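Local atomic coordinates of HTH-type transcriptional regulator PrpR (Mycobacterium tuberculosis, PDB entry 6D2S), a protein that regulates transcription of genes for short-chain fatty acid catabolism, through the glyoxylate and methylcitrate cycles, in the tubercle bacillus. Residues Asp102-Ser105 and Ser106-Thr110; Cys267-Ala270 and His271-Lys274. All coordinates share one frame; numbering follows the deposited sequence.

In the fold
Contact 1 and contact 2 illustrate two ways in which a chain can bond to itself over three or four residues: the first lies within the alpha-helix 101-109, the second is the 3-10 turn that follows strand 261-268. They belong to different parts of this PrpR fragment, contact 1 to the IrrE N-terminal-like region and contact 2 to the C-terminal short-chain fatty acyl-CoA regulator region. Their centres are about 35 Å apart and their nearest atoms about 26 Å, and the two do not touch. A bound sodium ion lies about 6 Å from the side chain of Leu103, whereas the side chain of His271 is about 12 Å from a sodium ion.

Contact 1. Residues Asp102-Ser105 and Ser106-Thr110; sequences DLIS and SIVAT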
ATOM      1  N   ASP A 102     -21.100   0.695  -0.929  1.00 20.69           N
ATOM      2  CA  ASP A 102     -21.813   0.185  -2.098  1.00 22.76           C
ATOM      3  C   ASP A 102     -20.865  -0.022  -3.272  1.00 23.41           C
ATOM      4  O   ASP A 102     -20.973  -1.017  -4.002  1.00 18.67           O
ATOM      5  CB  ASP A 102     -22.935   1.141  -2.503  1.00 28.64           C
ATOM      6  CG  ASP A 102     -24.137   1.078  -1.575  1.00 37.46           C
ATOM      7  OD1 ASP A 102     -24.159   0.256  -0.634  1.00 37.22           O
ATOM      8  OD2 ASP A 102     -25.079   1.866  -1.804  1.00 43.82           O
ATOM      9  N   LEU A 103     -19.937   0.915  -3.478  1.00 18.97           N
ATOM     10  CA  LEU A 103     -18.959   0.767  -4.549  1.00 16.41           C
ATOM     11  C   LEU A 103     -18.079  -0.459  -4.318  1.00 16.39           C
ATOM     12  O   LEU A 103     -17.847  -1.256  -5.233  1.00 17.59           O
ATOM     13  CB  LEU A 103     -18.104   2.035  -4.659  1.00 15.30           C
ATOM     14  CG  LEU A 103     -16.999   1.993  -5.722  1.00 18.47           C
ATOM     15  CD1 LEU A 103     -17.552   1.594  -7.092  1.00 19.18           C
ATOM     16  CD2 LEU A 103     -16.256   3.334  -5.821  1.00 19.71           C
ATOM     17  N   ILE A 104     -17.567  -0.620  -3.097  1.00 14.75           N
ATOM     18  CA  ILE A 104     -16.758  -1.801  -2.797  1.00 16.15           C
ATOM     19  C   ILE A 104     -17.558  -3.078  -3.053  1.00 15.88           C
ATOM     20  O   ILE A 104     -17.065  -4.025  -3.685  1.00 14.81           O
ATOM     21  CB  ILE A 104     -16.222  -1.726  -1.355  1.00 14.95           C
ATOM     22  CG1 ILE A 104     -15.113  -0.671  -1.275  1.00 12.22           C
ATOM     23  CG2 ILE A 104     -15.693  -3.082  -0.895  1.00 16.90           C
ATOM     24  CD1 ILE A 104     -14.634  -0.399   0.158  1.00 17.28           C
ATOM     25  N   SER A 105     -18.809  -3.119  -2.584  1.00 16.22           N
ATOM     26  CA  SER A 105     -19.645  -4.295  -2.824  1.00 17.04           C
ATOM     27  C   SER A 105     -19.797  -4.576  -4.312  1.00 18.35           C
ATOM     28  O   SER A 105     -19.753  -5.737  -4.741  1.00 18.06           O
ATOM     29  CB  SER A 105     -21.021  -4.116  -2.179  1.00 18.97           C
ATOM     30  OG  SER A 105     -20.891  -4.142  -0.771  1.00 27.52           O
ATOM     31  N   SER A 106     -19.976  -3.527  -5.122  1.00 17.88           N
ATOM     32  CA  SER A 106     -20.145  -3.752  -6.554  1.00 19.02           C
ATOM     33  C   SER A 106     -18.864  -4.253  -7.205  1.00 19.88           C
ATOM     34  O   SER A 106     -18.921  -5.053  -8.150  1.00 20.03           O
ATOM     35  CB  SER A 106     -20.632  -2.478  -7.247  1.00 26.69           C
ATOM     36  OG  SER A 106     -19.596  -1.518  -7.326  1.00 35.79           O
ATOM     37  N   ILE A 107     -17.707  -3.804  -6.722  1.00 13.06           N
ATOM     38  CA  ILE A 107     -16.439  -4.281  -7.268  1.00 13.83           C
ATOM     39  C   ILE A 107     -16.220  -5.749  -6.904  1.00 18.49           C
ATOM     40  O   ILE A 107     -15.868  -6.574  -7.758  1.00 16.89           O
ATOM     41  CB  ILE A 107     -15.285  -3.389  -6.773  1.00 16.02           C
ATOM     42  CG1 ILE A 107     -15.386  -1.990  -7.393  1.00 17.18           C
ATOM     43  CG2 ILE A 107     -13.937  -4.023  -7.113  1.00 15.70           C
ATOM     44  CD1 ILE A 107     -14.611  -0.920  -6.619  1.00 15.18           C
ATOM     45  N   VAL A 108     -16.432  -6.097  -5.631  1.00 15.31           N
ATOM     46  CA  VAL A 108     -16.290  -7.490  -5.201  1.00 14.84           C
ATOM     47  C   VAL A 108     -17.195  -8.393  -6.021  1.00 21.39           C
ATOM     48  O   VAL A 108     -16.828  -9.526  -6.371  1.00 21.10           O
ATOM     49  CB  VAL A 108     -16.593  -7.616  -3.694  1.00 15.26           C
ATOM     50  CG1 VAL A 108     -16.664  -9.083  -3.282  1.00 20.84           C
ATOM     51  CG2 VAL A 108     -15.566  -6.865  -2.868  1.00 14.83           C
ATOM     52  N   ALA A 109     -18.393  -7.907  -6.344  1.00 18.54           N
ATOM     53  CA  ALA A 109     -19.381  -8.730  -7.025  1.00 24.28           C
ATOM     54  C   ALA A 109     -18.973  -9.074  -8.453  1.00 26.05           C
ATOM     55  O   ALA A 109     -19.535 -10.014  -9.031  1.00 27.68           O
ATOM     56  CB  ALA A 109     -20.739  -8.025  -7.006  1.00 22.61           C
ATOM     57  N   THR A 110     -18.005  -8.359  -9.032  1.00 21.44           N
ATOM     58  CA  THR A 110     -17.578  -8.701 -10.386  1.00 23.62           C
ATOM     59  C   THR A 110     -16.795 -10.009 -10.452  1.00 25.83           C
ATOM     60  O   THR A 110     -16.537 -10.487 -11.558  1.00 29.11           O
ATOM     61  CB  THR A 110     -16.729  -7.582 -11.009  1.00 22.92           C
ATOM     62  OG1 THR A 110     -15.525  -7.397 -10.252  1.00 23.25           O
ATOM     63  CG2 THR A 110     -17.504  -6.264 -11.057  1.00 26.80           C
TER
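Four backbone bonds of alpha-helical i to i+4 spacing join Asp102-Ser105 to Ser106-Thr110, the straightest running from Val108 N to Ile104 O at 2.9 Å with an N-H...O angle of 176°. The carbonyl of Leu103 takes a second donor besides Ile107 N: Ser106 OG reaches back to Leu103 O at 2.7 Å, tilted 22° from the carbonyl plane. With chi1 at 73°, the Ser106 hydroxyl sits between its own backbone N and carbonyl carbon, turned back toward the preceding turn. Along the neighbouring face, Leu103 CG meets Ile107 CD1 at 3.9 Å, and one methyl of the leucine, CD1, also lies against Ser106 OG. Ile104 and Val108 approach more loosely, CG2 to CG2 at 4.3 Å. This apolar side faces helices 19-31 and 116-135, where Leu21 packs on Leu103, Ile104 and Ile107, and Leu126 on Ile104, Ile107 and Val108. Beyond Ala109, Thr110 OG1 donates to Ile107 O at 2.6 Å, in the carbonyl plane, and is also hydrogen-bonded to Arg14 NH2. Ile107 O also accepts from Thr110 N. The chemistry is that of an amphipathic helix: isoleucine and valine are buried against neighbouring helices, while the hydroxyl of exposed Ser106 is tied to Leu103 O, and that of Ser105 to Ser101 O.

Contact 2. Residues Cys267-Ala270 and His271-Lys274; sequences CDLA and HAHK
Asp268 and His271 meet through both backbone and side chain where strand 261-268 gives way to a 3-10 turn. His271 N donates to Asp268 O at 2.8 Å, and one residue further on Ala272 N donates to Leu269 O at 3.1 Å. Both are i to i+3 bonds, the spacing of a 3-10 turn. An Asx turn opens the bend: Asp268 OD2 accepts Ala270 N at 2.9 Å through its anti lone pair. The carboxylate comes round to that amide because CG lies anti to the backbone N of Asp268, chi1 -162°, while OD1 of the same group forms a salt bridge with Arg238.

The inner side is the closer-packed one. The buried methyl of Ala272 rests against Leu269 O at 3.5 Å, with the end of Leu269 a little further off, and Cys267 SG approaches Ala272 CA at 4.2 Å. Away from this cluster, the partly exposed His271 ring brings CD2 to 3.8 Å from Asp268 CB, meeting it obliquely, and the side chain also touches Pro182.

The outer side is looser and more exposed. Here the His273 ring turns its edge to the carbonyl oxygen of Ala270, too far for a direct hydrogen bond. A water spans the gap by weak bonds, donating to the Ala270 carbonyl and accepting from the ring nitrogen ND1. One face of the same ring carries the CG of Lys274, whose NZ forms a salt bridge with Glu146 of helix 138-147.

In the antiparallel sheet, strand 261-268 lies between strands 183-189 and 239-247. Backbone bonds link Cys267 with Phe241 and Leu269 with Ser239, and the side chains of Leu269 and Ala272 both touch Phe241, so the turn lies alongside strand 239-247.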
ATOM      1  N   CYS A 267      11.661  -4.703 -10.805  1.00 18.80           N
ATOM      2  CA  CYS A 267      11.189  -4.309 -12.126  1.00 22.07           C
ATOM      3  C   CYS A 267      12.132  -4.854 -13.184  1.00 25.31           C
ATOM      4  O   CYS A 267      13.303  -5.138 -12.918  1.00 28.29           O
ATOM      5  CB  CYS A 267      11.066  -2.782 -12.281  1.00 22.61           C
ATOM      6  SG  CYS A 267      12.615  -1.838 -12.208  1.00 23.13           S
ATOM      7  N   ASP A 268      11.599  -5.002 -14.395  1.00 20.92           N
ATOM      8  CA  ASP A 268      12.429  -5.475 -15.495  1.00 25.67           C
ATOM      9  C   ASP A 268      13.676  -4.616 -15.591  1.00 26.58           C
ATOM     10  O   ASP A 268      13.626  -3.389 -15.462  1.00 21.93           O
ATOM     11  CB  ASP A 268      11.670  -5.421 -16.820  1.00 22.17           C
ATOM     12  CG  ASP A 268      12.318  -6.283 -17.901  1.00 28.72           C
ATOM     13  OD1 ASP A 268      11.840  -7.416 -18.131  1.00 30.61           O
ATOM     14  OD2 ASP A 268      13.307  -5.831 -18.517  1.00 29.04           O
ATOM     15  N   LEU A 269      14.812  -5.264 -15.827  1.00 30.83           N
ATOM     16  CA  LEU A 269      16.032  -4.492 -15.970  1.00 29.45           C
ATOM     17  C   LEU A 269      15.872  -3.386 -17.004  1.00 21.70           C
ATOM     18  O   LEU A 269      16.499  -2.331 -16.881  1.00 33.67           O
ATOM     19  CB  LEU A 269      17.193  -5.428 -16.325  1.00 33.33           C
ATOM     20  CG  LEU A 269      18.581  -4.877 -16.058  1.00 26.45           C
ATOM     21  CD1 LEU A 269      18.731  -4.435 -14.620  1.00 21.72           C
ATOM     22  CD2 LEU A 269      19.635  -5.923 -16.442  1.00 26.68           C
ATOM     23  N   ALA A 270      15.006  -3.582 -18.008  1.00 29.06           N
ATOM     24  CA  ALA A 270      14.791  -2.580 -19.048  1.00 24.33           C
ATOM     25  C   ALA A 270      14.047  -1.335 -18.566  1.00 29.09           C
ATOM     26  O   ALA A 270      13.991  -0.348 -19.308  1.00 27.54           O
ATOM     27  CB  ALA A 270      14.027  -3.199 -20.221  1.00 34.09           C
ATOM     28  N   HIS A 271      13.463  -1.352 -17.367  1.00 24.33           N
ATOM     29  CA  HIS A 271      12.886  -0.150 -16.781  1.00 27.00           C
ATOM     30  C   HIS A 271      13.788   0.498 -15.743  1.00 27.01           C
ATOM     31  O   HIS A 271      13.486   1.611 -15.292  1.00 25.59           O
ATOM     32  CB  HIS A 271      11.537  -0.460 -16.112  1.00 28.18           C
ATOM     33  CG  HIS A 271      10.476  -0.897 -17.070  1.00 31.02           C
ATOM     34  ND1 HIS A 271       9.868  -0.029 -17.951  1.00 36.98           N
ATOM     35  CD2 HIS A 271       9.908  -2.108 -17.283  1.00 31.98           C
ATOM     36  CE1 HIS A 271       8.974  -0.687 -18.668  1.00 33.76           C
ATOM     37  NE2 HIS A 271       8.980  -1.951 -18.283  1.00 35.43           N
ATOM     38  N   ALA A 272      14.880  -0.165 -15.357  1.00 21.87           N
ATOM     39  CA  ALA A 272      15.618   0.260 -14.170  1.00 20.18           C
ATOM     40  C   ALA A 272      16.343   1.588 -14.349  1.00 22.87           C
ATOM     41  O   ALA A 272      16.819   2.147 -13.355  1.00 20.67           O
ATOM     42  CB  ALA A 272      16.622  -0.822 -13.757  1.00 22.51           C
ATOM     43  N   HIS A 273      16.457   2.117 -15.568  1.00 25.11           N
ATOM     44  CA  HIS A 273      17.186   3.370 -15.687  1.00 27.89           C
ATOM     45  C   HIS A 273      16.432   4.528 -15.037  1.00 23.02           C
ATOM     46  O   HIS A 273      17.055   5.534 -14.691  1.00 25.75           O
ATOM     47  CB  HIS A 273      17.510   3.686 -17.151  1.00 35.27           C
ATOM     48  CG  HIS A 273      16.310   3.934 -18.008  1.00 34.74           C
ATOM     49  ND1 HIS A 273      15.474   2.922 -18.425  1.00 37.64           N
ATOM     50  CD2 HIS A 273      15.826   5.074 -18.556  1.00 38.74           C
ATOM     51  CE1 HIS A 273      14.509   3.432 -19.174  1.00 37.01           C
ATOM     52  NE2 HIS A 273      14.700   4.736 -19.270  1.00 38.14           N
ATOM     53  N   LYS A 274      15.120   4.399 -14.842  1.00 18.47           N
ATOM     54  CA  LYS A 274      14.351   5.438 -14.168  1.00 20.37           C
ATOM     55  C   LYS A 274      14.458   5.370 -12.649  1.00 22.76           C
ATOM     56  O   LYS A 274      13.910   6.245 -11.970  1.00 25.29           O
ATOM     57  CB  LYS A 274      12.878   5.344 -14.581  1.00 27.31           C
ATOM     58  CG  LYS A 274      12.662   5.489 -16.086  1.00 34.38           C
ATOM     59  CD  LYS A 274      11.522   4.601 -16.577  1.00 38.75           C
ATOM     60  CE  LYS A 274      10.208   4.941 -15.905  1.00 40.39           C
ATOM     61  NZ  LYS A 274       9.575   6.181 -16.451  1.00 47.43           N
TER
HETATM   62  O   HOH W   1      17.007   0.951 -19.156  1.00 38.75           O